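Putative alkaline phosphatase (Pseudomonas fluorescens, PDB 4F1V) binds phosphate with high affinity in the periplasm and probably serves as the solute-binding component of the PstSACB ABC transporter for phosphate import. Local coordinates at residues 94-99 and 224-229; 109-114 and 157-162; 137-142 and 203-208; 142-147 and 187-192; 151-156 and 171-176. All blocks are in the same frame, centred on the assembly; numbering follows the deposited sequence. Where two conformers were deposited one is given.

Overall arrangement
All five contacts lie in one lobe of the Venus flytrap fold, with centres 11 to 22 Å apart. Interaction 1 spans the longest stretch of chain and encloses the segments of the other four. Interactions 3 and 4 share R142 and the mixed sheet containing strands 138-142 and 186-188, and both touch the phosphate. Interactions 2 and 5 both use helix 147-159, whose start faces the ligand in interaction 4 and whose end packs against helix 111-119 in interaction 2, about 22 Å away between centres. Interaction 5 touches all the others, through F152, F173 and T171 among others, so the phosphate loop is tied by hydrogen bonds to the loop that packs on helix 147-159.

Interaction 1: 94-99 and 224-229; sequences SVAIPF and TKVARV
F99 lies with its ring against the 224-226 turn, and around it the contact is tight. F99 CE1 comes within 3.3 Å of T224 O, and A227 N lies at the ring edge, in plane. Chi1 of 62° sets CG between the backbone N and the carbonyl carbon; one face of the ring lies over K225 C, offset toward the rim. P98 and V226 form a single beta bridge, P98 CA only 4.1 Å from V226 CA, flanked by two backbone bonds: A227 N donates to I97 O at 2.9 Å and 177°, and F99 N to K225 O. An alanine in place of F99 would probably open a gap beside the T224 carbonyl and K225 C, where the ring had packed. Packing is looser toward V229, where I97 CG1 meets V229 CG2 at 4.2 Å and a water links I97 N to A227 O. T224 and K225 form the solvent side, K225 being exposed with its CB directed away from 94-99. On the inner side, I97 rests on F152 of helix 147-159 and on L109 of strand 108-109, while P98 bonds through its backbone to T206, next to strand 204-205.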
# COMPACT_ATOMS: atom_id res chain seq x y z
N SER A 94 -5.44 6.19 1.82
CA SER A 94 -6.16 6.51 0.61
C SER A 94 -5.20 6.30 -0.63
O SER A 94 -3.99 6.09 -0.46
CB SER A 94 -6.67 7.96 0.62
OG SER A 94 -5.55 8.85 0.69
N VAL A 95 -5.78 6.38 -1.82
CA VAL A 95 -5.03 6.49 -3.04
C VAL A 95 -5.46 7.81 -3.71
O VAL A 95 -6.65 7.97 -4.05
CB VAL A 95 -5.26 5.29 -3.99
CG1 VAL A 95 -4.48 5.51 -5.30
CG2 VAL A 95 -4.91 3.99 -3.32
N ALA A 96 -4.52 8.73 -3.83
CA ALA A 96 -4.78 10.08 -4.36
C ALA A 96 -4.61 10.11 -5.92
O ALA A 96 -3.92 9.25 -6.47
CB ALA A 96 -3.79 11.06 -3.70
N ILE A 97 -5.20 11.14 -6.50
CA ILE A 97 -5.18 11.35 -7.95
C ILE A 97 -4.60 12.75 -8.22
O ILE A 97 -5.32 13.70 -8.55
CB ILE A 97 -6.60 11.19 -8.56
CG1 ILE A 97 -7.26 9.85 -8.18
CG2 ILE A 97 -6.52 11.31 -10.10
CD1 ILE A 97 -6.56 8.60 -8.59
N PRO A 98 -3.26 12.90 -8.06
CA PRO A 98 -2.62 14.18 -8.37
C PRO A 98 -2.53 14.35 -9.90
O PRO A 98 -2.43 13.40 -10.65
CB PRO A 98 -1.25 14.07 -7.70
CG PRO A 98 -0.95 12.58 -7.83
CD PRO A 98 -2.28 11.90 -7.60
N PHE A 99 -2.50 15.64 -10.30
CA PHE A 99 -2.40 15.97 -11.70
C PHE A 99 -1.67 17.31 -11.88
O PHE A 99 -1.61 18.11 -10.94
CB PHE A 99 -3.79 16.01 -12.38
CG PHE A 99 -4.71 17.07 -11.81
CD1 PHE A 99 -4.74 18.36 -12.31
CD2 PHE A 99 -5.56 16.80 -10.71
CE1 PHE A 99 -5.53 19.35 -11.76
CE2 PHE A 99 -6.34 17.77 -10.16
CZ PHE A 99 -6.34 19.06 -10.67
N THR A 224 -7.03 22.05 -7.40
CA THR A 224 -6.33 22.51 -8.56
C THR A 224 -5.11 21.61 -8.88
O THR A 224 -4.47 21.82 -9.89
CB THR A 224 -5.95 23.98 -8.51
OG1 THR A 224 -4.80 24.15 -7.70
CG2 THR A 224 -7.11 24.83 -8.11
N LYS A 225 -4.76 20.73 -7.91
CA LYS A 225 -3.59 19.83 -7.96
C LYS A 225 -3.86 18.38 -7.63
O LYS A 225 -3.09 17.50 -8.12
CB LYS A 225 -2.51 20.36 -6.95
CG LYS A 225 -2.05 21.77 -7.30
CD LYS A 225 -1.02 22.30 -6.33
CE LYS A 225 -0.36 23.57 -6.78
NZ LYS A 225 0.50 23.34 -8.02
N VAL A 226 -4.87 18.09 -6.82
CA VAL A 226 -5.19 16.72 -6.37
C VAL A 226 -6.70 16.59 -6.56
O VAL A 226 -7.47 17.34 -5.92
CB VAL A 226 -4.73 16.45 -4.95
CG1 VAL A 226 -5.17 15.05 -4.49
CG2 VAL A 226 -3.23 16.60 -4.80
N ALA A 227 -7.14 15.71 -7.42
CA ALA A 227 -8.55 15.69 -7.78
C ALA A 227 -9.42 15.22 -6.60
O ALA A 227 -9.07 14.27 -5.89
CB ALA A 227 -8.80 14.78 -8.96
N ARG A 228 -10.57 15.88 -6.44
CA ARG A 228 -11.63 15.25 -5.67
C ARG A 228 -12.13 14.03 -6.45
O ARG A 228 -12.02 13.98 -7.67
CB ARG A 228 -12.76 16.26 -5.41
CG ARG A 228 -12.33 17.46 -4.55
CD ARG A 228 -13.33 18.62 -4.66
NE ARG A 228 -12.85 19.75 -3.88
CZ ARG A 228 -13.40 20.97 -3.98
NH1 ARG A 228 -14.49 21.13 -4.77
NH2 ARG A 228 -12.89 21.96 -3.25
N VAL A 229 -12.72 13.05 -5.71
CA VAL A 229 -13.36 11.91 -6.33
C VAL A 229 -14.71 11.69 -5.66
O VAL A 229 -14.82 11.74 -4.44
CB VAL A 229 -12.49 10.61 -6.28
CG1 VAL A 229 -13.20 9.46 -6.93
CG2 VAL A 229 -11.13 10.84 -6.91
O HOH W 1 -7.42 12.22 -5.18
O HOH W 2 -2.27 20.81 -11.34

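Interaction 2: 109-114 and 157-162; sequences LSVQEL and NAKCNA
V111 and K159 face each other where the first turn of helix 111-119 passes the last turn of helix 147-159, V111 CA and K159 CA being 7.4 Å apart; Q112 CA and C160 CA come slightly closer, at 6.8 Å. The first helix opens with a capping box: S110, at the N-cap, accepts from E113 N through OG, and S110 N donates to E113 OE2 in return. The second helix ends at C160, the centre of an inverse gamma turn and the first residue to leave helical torsions. Near the outer surface, V111 CG1 touches K159 CB at 3.7 Å. The lysine chain then bends at chi2 (-67°), which sets CD; it ends at a sulfate ion, probably from the crystallisation liquor, to which NZ is hydrogen-bonded. This meeting of a helix start with a helix end is fastened covalently as well, since C160 forms a disulfide with C115, one residue beyond 109-114. Q112 provides the polar link. Its chain bends at chi2 (-53°), and Q112 NE2 donates to K159 O at 3.2 Å, with the acceptor lying in the amide plane and an N-H...O angle of 147°. The bond thus holds a carbonyl at the end of the helix. On the other branch, Q112 OE1 approaches A162 CB at 3.9 Å and accepts from a water that in turn accepts from A162 N.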
# COMPACT_ATOMS: atom_id res chain seq x y z
N LEU A 109 -13.56 14.46 -10.07
CA LEU A 109 -13.90 13.36 -10.94
C LEU A 109 -15.07 12.58 -10.39
O LEU A 109 -15.08 12.13 -9.25
CB LEU A 109 -12.71 12.40 -11.03
CG LEU A 109 -11.49 12.93 -11.76
CD1 LEU A 109 -10.27 12.05 -11.44
CD2 LEU A 109 -11.73 12.97 -13.25
N SER A 110 -16.06 12.29 -11.25
CA SER A 110 -16.99 11.20 -10.93
C SER A 110 -16.19 9.87 -11.01
O SER A 110 -15.15 9.81 -11.65
CB SER A 110 -18.17 11.17 -11.87
OG SER A 110 -17.74 10.79 -13.15
N VAL A 111 -16.71 8.84 -10.37
CA VAL A 111 -16.07 7.53 -10.51
C VAL A 111 -16.02 7.10 -11.95
O VAL A 111 -14.99 6.58 -12.45
CB VAL A 111 -16.75 6.51 -9.58
CG1 VAL A 111 -16.28 5.09 -9.89
CG2 VAL A 111 -16.47 6.88 -8.13
N GLN A 112 -17.10 7.34 -12.71
CA GLN A 112 -17.07 6.95 -14.11
C GLN A 112 -16.08 7.74 -14.93
O GLN A 112 -15.45 7.22 -15.84
CB GLN A 112 -18.48 6.96 -14.70
CG GLN A 112 -19.37 5.86 -14.17
CD GLN A 112 -18.75 4.50 -14.29
OE1 GLN A 112 -18.38 4.09 -15.39
NE2 GLN A 112 -18.56 3.80 -13.19
N GLU A 113 -15.90 9.06 -14.59
CA GLU A 113 -14.86 9.81 -15.28
C GLU A 113 -13.46 9.25 -14.94
O GLU A 113 -12.59 9.19 -15.81
CB GLU A 113 -14.89 11.30 -14.89
CG GLU A 113 -16.04 12.06 -15.60
CD GLU A 113 -16.26 13.47 -15.04
OE1 GLU A 113 -16.91 14.28 -15.76
OE2 GLU A 113 -15.83 13.73 -13.88
N LEU A 114 -13.18 8.92 -13.69
CA LEU A 114 -11.93 8.31 -13.31
C LEU A 114 -11.68 7.04 -14.16
O LEU A 114 -10.60 6.84 -14.73
CB LEU A 114 -11.96 7.97 -11.82
CG LEU A 114 -10.70 7.24 -11.28
CD1 LEU A 114 -9.58 8.19 -10.96
CD2 LEU A 114 -11.05 6.43 -10.04
N ASN A 157 -11.25 -2.33 -10.74
CA ASN A 157 -11.86 -3.62 -10.98
C ASN A 157 -13.31 -3.65 -10.40
O ASN A 157 -14.21 -4.23 -10.99
CB ASN A 157 -10.97 -4.72 -10.38
CG ASN A 157 -11.63 -6.06 -10.36
OD1 ASN A 157 -12.21 -6.47 -9.34
ND2 ASN A 157 -11.55 -6.80 -11.46
N ALA A 158 -13.48 -3.03 -9.24
CA ALA A 158 -14.75 -3.06 -8.56
C ALA A 158 -15.80 -2.08 -9.13
O ALA A 158 -16.99 -2.31 -8.98
CB ALA A 158 -14.57 -2.73 -7.09
N LYS A 159 -15.35 -1.00 -9.82
CA LYS A 159 -16.22 0.11 -10.16
C LYS A 159 -16.42 0.37 -11.62
O LYS A 159 -17.37 1.01 -12.07
CB LYS A 159 -15.71 1.42 -9.48
CG LYS A 159 -15.78 1.39 -7.95
CD LYS A 159 -17.18 1.37 -7.38
CE LYS A 159 -17.20 1.35 -5.91
NZ LYS A 159 -18.59 1.52 -5.40
N CYS A 160 -15.44 -0.02 -12.45
CA CYS A 160 -15.38 0.41 -13.87
C CYS A 160 -16.04 -0.64 -14.75
O CYS A 160 -15.38 -1.42 -15.43
CB CYS A 160 -13.97 0.68 -14.28
SG CYS A 160 -13.11 1.92 -13.31
N ASN A 161 -17.39 -0.67 -14.72
CA ASN A 161 -18.17 -1.70 -15.45
C ASN A 161 -18.64 -1.29 -16.82
O ASN A 161 -19.33 -2.05 -17.49
CB ASN A 161 -19.38 -2.07 -14.60
CG ASN A 161 -20.40 -0.94 -14.53
OD1 ASN A 161 -20.08 0.25 -14.48
ND2 ASN A 161 -21.63 -1.31 -14.67
N ALA A 162 -18.30 -0.09 -17.28
CA ALA A 162 -18.91 0.50 -18.44
C ALA A 162 -17.82 0.93 -19.47
O ALA A 162 -18.07 1.80 -20.29
CB ALA A 162 -19.82 1.67 -18.10
O HOH W 3 -16.68 2.07 -16.27

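Interaction 3: 137-142 and 203-208; sequences IVVVYR and GRITYM. With PI (hydrogenphosphate ion), chain B.
I137 CG2, just before strand 138-142, meets I205 CG2 at 3.5 Å. Strands 138-142 and 204-205 are parallel neighbours in the mixed sheet ordered 99-100, 204-205, 138-142 and 186-188. I205 CG2 stands between its backbone N and carbonyl carbon (chi1 -171° places CG1 anti to N), and it also lies 4.1 Å from V139 CG2. V139 and I205 share this sheet face, which packs on F118 and V117 of helix 111-119. V138 and R204 occupy the other face, side by side and pointing the same way. There the extended arginine chain passes V138 CB with its CG and V140 CG2 with its CD, while its NH1 bonds to A197 O.

Parallel pairing runs through the backbone: V138 N donates to G203 O, I205 N to V138 O, and V140 N to I205 O at 2.9 Å and 176°. Past the V140 N-I205 O bond, side-chain hydroxyls take part. T206 OG1, anti to its backbone N, donates to V140 O at 2.7 Å from 55° above the carbonyl plane. Farther along, Y207 OH accepts from R142 N at 3.2 Å; it also bonds to T149 OG1, and its ring stacks on F152. The tyrosine thereby ties the end of strand 138-142 to helix 147-159, directly before the phosphate site.

At this polar edge R142 leaves the strand with bends at chi2 and chi3. Two bonds hold the hydrogenphosphate: R142 NH1 donates to phosphate O3 at 2.9 Å, and R142 NH2 to phosphate O2, which lies in the guanidinium plane, at 2.8 Å.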
# COMPACT_ATOMS: atom_id res chain seq x y z
N ILE A 137 -5.09 14.85 -22.11
CA ILE A 137 -4.67 14.19 -20.87
C ILE A 137 -3.58 13.14 -21.22
O ILE A 137 -3.77 12.34 -22.13
CB ILE A 137 -5.84 13.46 -20.19
CG1 ILE A 137 -6.99 14.39 -19.88
CG2 ILE A 137 -5.36 12.67 -18.96
CD1 ILE A 137 -8.23 13.70 -19.37
N VAL A 138 -2.47 13.15 -20.50
CA VAL A 138 -1.47 12.09 -20.50
C VAL A 138 -1.49 11.37 -19.11
O VAL A 138 -1.39 12.01 -18.05
CB VAL A 138 -0.13 12.69 -20.86
CG1 VAL A 138 1.00 11.68 -20.64
CG2 VAL A 138 -0.18 13.16 -22.35
N VAL A 139 -1.71 10.04 -19.17
CA VAL A 139 -1.70 9.23 -17.96
C VAL A 139 -0.24 8.78 -17.68
O VAL A 139 0.42 8.25 -18.54
CB VAL A 139 -2.61 8.01 -18.18
CG1 VAL A 139 -2.45 7.02 -17.01
CG2 VAL A 139 -4.06 8.50 -18.29
N VAL A 140 0.17 8.95 -16.42
CA VAL A 140 1.45 8.43 -15.93
C VAL A 140 1.14 7.25 -15.00
O VAL A 140 0.19 7.29 -14.21
CB VAL A 140 2.25 9.51 -15.15
CG1 VAL A 140 3.62 8.97 -14.75
CG2 VAL A 140 2.39 10.78 -15.98
N TYR A 141 1.90 6.16 -15.11
CA TYR A 141 1.66 4.94 -14.36
C TYR A 141 3.01 4.33 -13.94
O TYR A 141 4.06 4.67 -14.45
CB TYR A 141 0.79 3.96 -15.13
CG TYR A 141 1.51 3.37 -16.33
CD1 TYR A 141 2.16 2.15 -16.24
CD2 TYR A 141 1.54 4.05 -17.54
CE1 TYR A 141 2.84 1.59 -17.29
CE2 TYR A 141 2.28 3.55 -18.60
CZ TYR A 141 2.92 2.32 -18.51
OH TYR A 141 3.63 1.77 -19.57
N ARG A 142 2.92 3.36 -13.00
CA ARG A 142 4.13 2.71 -12.49
C ARG A 142 4.61 1.61 -13.42
O ARG A 142 3.85 0.68 -13.75
CB ARG A 142 3.85 2.14 -11.06
CG ARG A 142 3.70 3.23 -10.01
CD ARG A 142 5.04 3.82 -9.60
NE ARG A 142 5.87 2.86 -8.87
CZ ARG A 142 5.66 2.55 -7.60
NH1 ARG A 142 4.77 3.22 -6.85
NH2 ARG A 142 6.38 1.56 -7.05
N GLY A 203 -0.59 18.60 -18.50
CA GLY A 203 -1.80 17.84 -18.63
C GLY A 203 -1.73 16.37 -18.16
O GLY A 203 -2.55 15.56 -18.61
N ARG A 204 -0.80 16.07 -17.26
CA ARG A 204 -0.58 14.70 -16.78
C ARG A 204 -1.38 14.41 -15.55
O ARG A 204 -1.67 15.30 -14.74
CB ARG A 204 0.95 14.47 -16.58
CG ARG A 204 1.69 14.45 -17.90
CD ARG A 204 3.17 14.20 -17.74
NE ARG A 204 3.77 14.18 -19.10
CZ ARG A 204 4.96 13.65 -19.36
NH1 ARG A 204 5.78 13.22 -18.44
NH2 ARG A 204 5.32 13.58 -20.61
N ILE A 205 -1.72 13.14 -15.35
CA ILE A 205 -2.52 12.69 -14.21
C ILE A 205 -2.01 11.28 -13.80
O ILE A 205 -1.55 10.53 -14.65
CB ILE A 205 -4.05 12.65 -14.58
CG1 ILE A 205 -4.91 12.40 -13.34
CG2 ILE A 205 -4.34 11.68 -15.71
CD1 ILE A 205 -6.35 12.85 -13.59
N THR A 206 -2.14 10.94 -12.53
CA THR A 206 -1.71 9.61 -12.05
C THR A 206 -2.50 9.24 -10.79
O THR A 206 -3.37 9.98 -10.35
CB THR A 206 -0.18 9.60 -11.82
OG1 THR A 206 0.29 8.26 -11.68
CG2 THR A 206 0.23 10.37 -10.60
N TYR A 207 -2.11 8.07 -10.25
CA TYR A 207 -2.58 7.56 -8.97
C TYR A 207 -1.36 7.46 -8.05
O TYR A 207 -0.24 7.20 -8.50
CB TYR A 207 -3.28 6.18 -9.15
CG TYR A 207 -2.39 5.15 -9.80
CD1 TYR A 207 -1.62 4.27 -9.04
CD2 TYR A 207 -2.26 5.10 -11.19
CE1 TYR A 207 -0.75 3.36 -9.63
CE2 TYR A 207 -1.40 4.17 -11.77
CZ TYR A 207 -0.66 3.30 -11.03
OH TYR A 207 0.22 2.43 -11.63
N MET A 208 -1.56 7.69 -6.73
CA MET A 208 -0.37 7.96 -5.90
C MET A 208 -0.63 7.82 -4.41
O MET A 208 -1.71 8.17 -3.89
CB MET A 208 0.07 9.42 -6.18
CG MET A 208 1.35 9.90 -5.54
SD MET A 208 2.81 8.87 -5.87
CE MET A 208 2.82 8.91 -7.64
P PI B . 4.75 0.70 -4.03
O1 PI B . 4.81 -0.83 -4.14
O2 PI B . 6.13 1.33 -4.25
O3 PI B . 3.71 1.26 -5.00
O4 PI B . 4.32 1.06 -2.58

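Interaction 4: 142-147 and 187-192; sequences RSESSG and AATGSQ. With PI (hydrogenphosphate ion), chain B.
R142 doubles back toward G190 because its chain bends at chi2 (-77°) and chi3 (-67°), while E144 has CG between its backbone N and carbonyl carbon and bends at chi2 (-74°) to meet it. The two join side-on: R142 NE donates to E144 OE1 on its syn side, and R142 NH2 forms a salt bridge with E144 OE2 at 2.8 Å, from above the carboxylate plane. G190 N donates to E144 OE2 from the opposite face at 2.9 Å, so the G190 backbone also helps to orient the carboxylate. G190 C and S191 N lie over one face of the guanidinium, and S146 OG over the other. This is part of the phosphate pocket of the Venus flytrap fold, with S146 at the N-cap of helix 147-159: S146 OG reaches phosphate O3 at 2.7 Å, and G147 N reaches phosphate O1 at 2.7 Å. A leucine in place of R142 removes both of its bonds to the ligand and would probably weaken the hold on it and leave the E144 carboxylate without its charged mate. Toward the surface, S143 N donates to A188 O at 2.8 Å, continuing the parallel pairing of strands 138-142 and 186-188. S143 OG and T189 OG1 share a hydrogen bond of 2.8 Å beside it.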
# COMPACT_ATOMS: atom_id res chain seq x y z
N ARG A 142 2.92 3.36 -13.00
CA ARG A 142 4.13 2.71 -12.49
C ARG A 142 4.61 1.61 -13.42
O ARG A 142 3.85 0.68 -13.75
CB ARG A 142 3.85 2.14 -11.06
CG ARG A 142 3.70 3.23 -10.01
CD ARG A 142 5.04 3.82 -9.60
NE ARG A 142 5.87 2.86 -8.87
CZ ARG A 142 5.66 2.55 -7.60
NH1 ARG A 142 4.77 3.22 -6.85
NH2 ARG A 142 6.38 1.56 -7.05
N SER A 143 5.87 1.69 -13.81
CA SER A 143 6.47 0.71 -14.67
C SER A 143 6.64 -0.68 -14.09
O SER A 143 6.63 -1.67 -14.80
CB SER A 143 7.89 1.20 -15.11
OG SER A 143 8.80 1.22 -14.02
N GLU A 144 6.84 -0.73 -12.78
CA GLU A 144 7.28 -1.94 -12.08
C GLU A 144 6.11 -2.50 -11.23
O GLU A 144 5.01 -2.02 -11.23
CB GLU A 144 8.53 -1.66 -11.23
CG GLU A 144 8.41 -1.02 -9.89
CD GLU A 144 8.09 0.47 -9.85
OE1 GLU A 144 7.32 1.01 -10.67
OE2 GLU A 144 8.53 1.11 -8.82
N SER A 145 6.43 -3.61 -10.52
CA SER A 145 5.47 -4.30 -9.71
C SER A 145 5.24 -3.48 -8.42
O SER A 145 6.10 -3.39 -7.55
CB SER A 145 6.00 -5.67 -9.38
OG SER A 145 5.13 -6.38 -8.51
N SER A 146 4.04 -2.86 -8.35
CA SER A 146 3.72 -1.85 -7.38
C SER A 146 2.47 -2.20 -6.58
O SER A 146 1.42 -2.56 -7.13
CB SER A 146 3.46 -0.53 -8.15
OG SER A 146 2.78 0.46 -7.42
N GLY A 147 2.60 -2.02 -5.26
CA GLY A 147 1.45 -2.14 -4.39
C GLY A 147 0.46 -0.99 -4.54
O GLY A 147 -0.76 -1.20 -4.35
N ALA A 187 5.27 5.66 -18.51
CA ALA A 187 5.72 4.82 -17.43
C ALA A 187 6.81 5.52 -16.62
O ALA A 187 7.69 6.15 -17.18
CB ALA A 187 6.25 3.50 -17.92
N ALA A 188 6.80 5.36 -15.30
CA ALA A 188 7.90 5.84 -14.45
C ALA A 188 8.00 4.86 -13.26
O ALA A 188 7.12 4.07 -12.99
CB ALA A 188 7.70 7.28 -14.01
N THR A 189 9.12 5.00 -12.52
CA THR A 189 9.53 3.98 -11.53
C THR A 189 9.56 4.62 -10.14
O THR A 189 10.22 5.66 -9.96
CB THR A 189 10.90 3.41 -11.89
OG1 THR A 189 10.82 2.92 -13.21
CG2 THR A 189 11.37 2.33 -10.93
N GLY A 190 8.90 4.00 -9.18
CA GLY A 190 8.77 4.48 -7.85
C GLY A 190 7.72 5.57 -7.74
O GLY A 190 7.37 6.28 -8.66
N SER A 191 7.24 5.79 -6.50
CA SER A 191 6.32 6.93 -6.25
C SER A 191 6.95 8.26 -6.67
O SER A 191 6.32 9.07 -7.35
CB SER A 191 5.94 7.00 -4.76
OG SER A 191 5.15 5.91 -4.32
N GLN A 192 8.19 8.48 -6.22
CA GLN A 192 8.84 9.73 -6.55
C GLN A 192 9.10 9.86 -8.03
O GLN A 192 8.97 10.96 -8.61
CB GLN A 192 10.13 9.84 -5.67
CG GLN A 192 9.84 9.87 -4.16
CD GLN A 192 11.05 9.57 -3.31
OE1 GLN A 192 11.56 8.41 -3.24
NE2 GLN A 192 11.63 10.63 -2.67
P PI B . 4.75 0.70 -4.03
O1 PI B . 4.81 -0.83 -4.14
O2 PI B . 6.13 1.33 -4.25
O3 PI B . 3.71 1.26 -5.00
O4 PI B . 4.32 1.06 -2.58

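Interaction 5: 151-156 and 171-176; sequences LFTRFL and TTFGTS
T153 turns from helix 147-159 toward S176 and F173 of the following loop, and its two branches have separate tasks. T153 CB itself is 3.9 Å from S176 OG. From there T153 CG2, anti to the carbonyl carbon, runs on into the angle between the two loop residues and lies 3.5 Å from S176 OG. T153 CG2 also meets the phenyl ring at the edge, near its plane, 3.9 Å from F173 CD2. The other branch, OG1, stands between the backbone N and the carbonyl carbon (chi1 64°). It bonds to T149 O one turn earlier in the helix and to T170 N just before the loop segment, which satisfies the hydroxyl inside a buried contact.

One turn farther along the helix, L156 CD1 also touches the edge of F173, 4.1 Å from F173 CE2, the two side chains crossing at about a right angle. L156 CG meanwhile sits 4.1 Å above the centre of the F152 ring, a packing between neighbours on the same helix. F173 CE2 approaches F152 CE2 at 4.4 Å, obliquely. S176 OG is bonded to A168 O, so its contact with the threonine methyl adds packing to a hydroxyl already paired.

F152 stacks on Y207 and meets F118 edge-to-face, placing the contact in the aromatic core between helices 111-119 and 147-159, within the lobe of the Venus flytrap whose helix 147-159 begins at the phosphate site.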
# COMPACT_ATOMS: atom_id res chain seq x y z
N LEU A 151 -3.52 -1.56 -5.08
CA LEU A 151 -4.61 -0.90 -4.36
C LEU A 151 -5.55 -0.16 -5.33
O LEU A 151 -6.77 -0.14 -5.15
CB LEU A 151 -4.05 0.10 -3.33
CG LEU A 151 -3.33 -0.53 -2.13
CD1 LEU A 151 -2.79 0.58 -1.25
CD2 LEU A 151 -4.25 -1.47 -1.37
N PHE A 152 -4.97 0.50 -6.32
CA PHE A 152 -5.76 1.30 -7.30
C PHE A 152 -6.58 0.40 -8.25
O PHE A 152 -7.74 0.69 -8.50
CB PHE A 152 -4.80 2.21 -8.06
CG PHE A 152 -5.49 3.16 -9.03
CD1 PHE A 152 -6.49 4.02 -8.64
CD2 PHE A 152 -5.08 3.20 -10.35
CE1 PHE A 152 -7.10 4.91 -9.49
CE2 PHE A 152 -5.67 4.10 -11.25
CZ PHE A 152 -6.65 4.94 -10.84
N THR A 153 -5.93 -0.63 -8.76
CA THR A 153 -6.65 -1.53 -9.68
C THR A 153 -7.70 -2.35 -8.98
O THR A 153 -8.69 -2.73 -9.61
CB THR A 153 -5.69 -2.40 -10.51
OG1 THR A 153 -4.94 -3.31 -9.66
CG2 THR A 153 -4.79 -1.58 -11.39
N ARG A 154 -7.60 -2.59 -7.66
CA ARG A 154 -8.75 -3.16 -6.93
C ARG A 154 -9.98 -2.28 -7.10
O ARG A 154 -11.12 -2.75 -7.28
CB ARG A 154 -8.42 -3.37 -5.45
CG ARG A 154 -7.45 -4.56 -5.24
CD ARG A 154 -7.24 -4.83 -3.73
NE ARG A 154 -6.24 -5.81 -3.45
CZ ARG A 154 -6.30 -7.11 -3.74
NH1 ARG A 154 -7.42 -7.64 -4.16
NH2 ARG A 154 -5.21 -7.87 -3.48
N PHE A 155 -9.78 -0.94 -6.99
CA PHE A 155 -10.91 0.00 -7.06
C PHE A 155 -11.48 0.01 -8.49
O PHE A 155 -12.69 -0.09 -8.72
CB PHE A 155 -10.46 1.40 -6.63
CG PHE A 155 -11.59 2.39 -6.65
CD1 PHE A 155 -12.50 2.40 -5.60
CD2 PHE A 155 -11.80 3.31 -7.65
CE1 PHE A 155 -13.56 3.29 -5.55
CE2 PHE A 155 -12.86 4.22 -7.64
CZ PHE A 155 -13.73 4.20 -6.58
N LEU A 156 -10.60 0.11 -9.51
CA LEU A 156 -11.05 0.12 -10.89
C LEU A 156 -11.79 -1.19 -11.22
O LEU A 156 -12.82 -1.19 -11.91
CB LEU A 156 -9.88 0.34 -11.84
CG LEU A 156 -9.08 1.63 -11.65
CD1 LEU A 156 -7.94 1.64 -12.66
CD2 LEU A 156 -9.94 2.88 -11.77
N THR A 171 -0.31 -5.86 -10.02
CA THR A 171 0.76 -4.95 -9.59
C THR A 171 1.41 -4.22 -10.75
O THR A 171 2.20 -3.32 -10.51
CB THR A 171 1.85 -5.66 -8.77
OG1 THR A 171 2.63 -6.51 -9.62
CG2 THR A 171 1.29 -6.44 -7.59
N THR A 172 1.07 -4.58 -12.00
CA THR A 172 1.67 -3.95 -13.19
C THR A 172 0.57 -3.28 -14.01
O THR A 172 -0.18 -3.93 -14.76
CB THR A 172 2.42 -4.98 -14.03
OG1 THR A 172 1.61 -6.09 -14.36
CG2 THR A 172 3.67 -5.50 -13.27
N PHE A 173 0.42 -1.96 -13.83
CA PHE A 173 -0.71 -1.24 -14.47
C PHE A 173 -0.70 -1.44 -15.97
O PHE A 173 -1.76 -1.43 -16.57
CB PHE A 173 -0.70 0.26 -14.07
CG PHE A 173 -1.92 0.99 -14.63
CD1 PHE A 173 -1.88 1.74 -15.80
CD2 PHE A 173 -3.15 0.86 -14.00
CE1 PHE A 173 -3.00 2.33 -16.31
CE2 PHE A 173 -4.28 1.47 -14.52
CZ PHE A 173 -4.23 2.17 -15.66
N GLY A 174 0.50 -1.56 -16.57
CA GLY A 174 0.58 -1.74 -18.02
C GLY A 174 -0.18 -2.91 -18.59
O GLY A 174 -0.44 -2.91 -19.78
N THR A 175 -0.59 -3.84 -17.71
CA THR A 175 -1.42 -4.99 -18.18
C THR A 175 -2.78 -4.99 -17.52
O THR A 175 -3.53 -5.99 -17.69
CB THR A 175 -0.69 -6.34 -18.03
OG1 THR A 175 -0.36 -6.47 -16.62
CG2 THR A 175 0.54 -6.36 -18.88
N SER A 176 -3.17 -3.99 -16.73
CA SER A 176 -4.43 -4.07 -16.02
C SER A 176 -5.65 -4.08 -16.98
O SER A 176 -6.54 -4.94 -16.83
CB SER A 176 -4.60 -2.91 -15.01
OG SER A 176 -5.84 -2.96 -14.38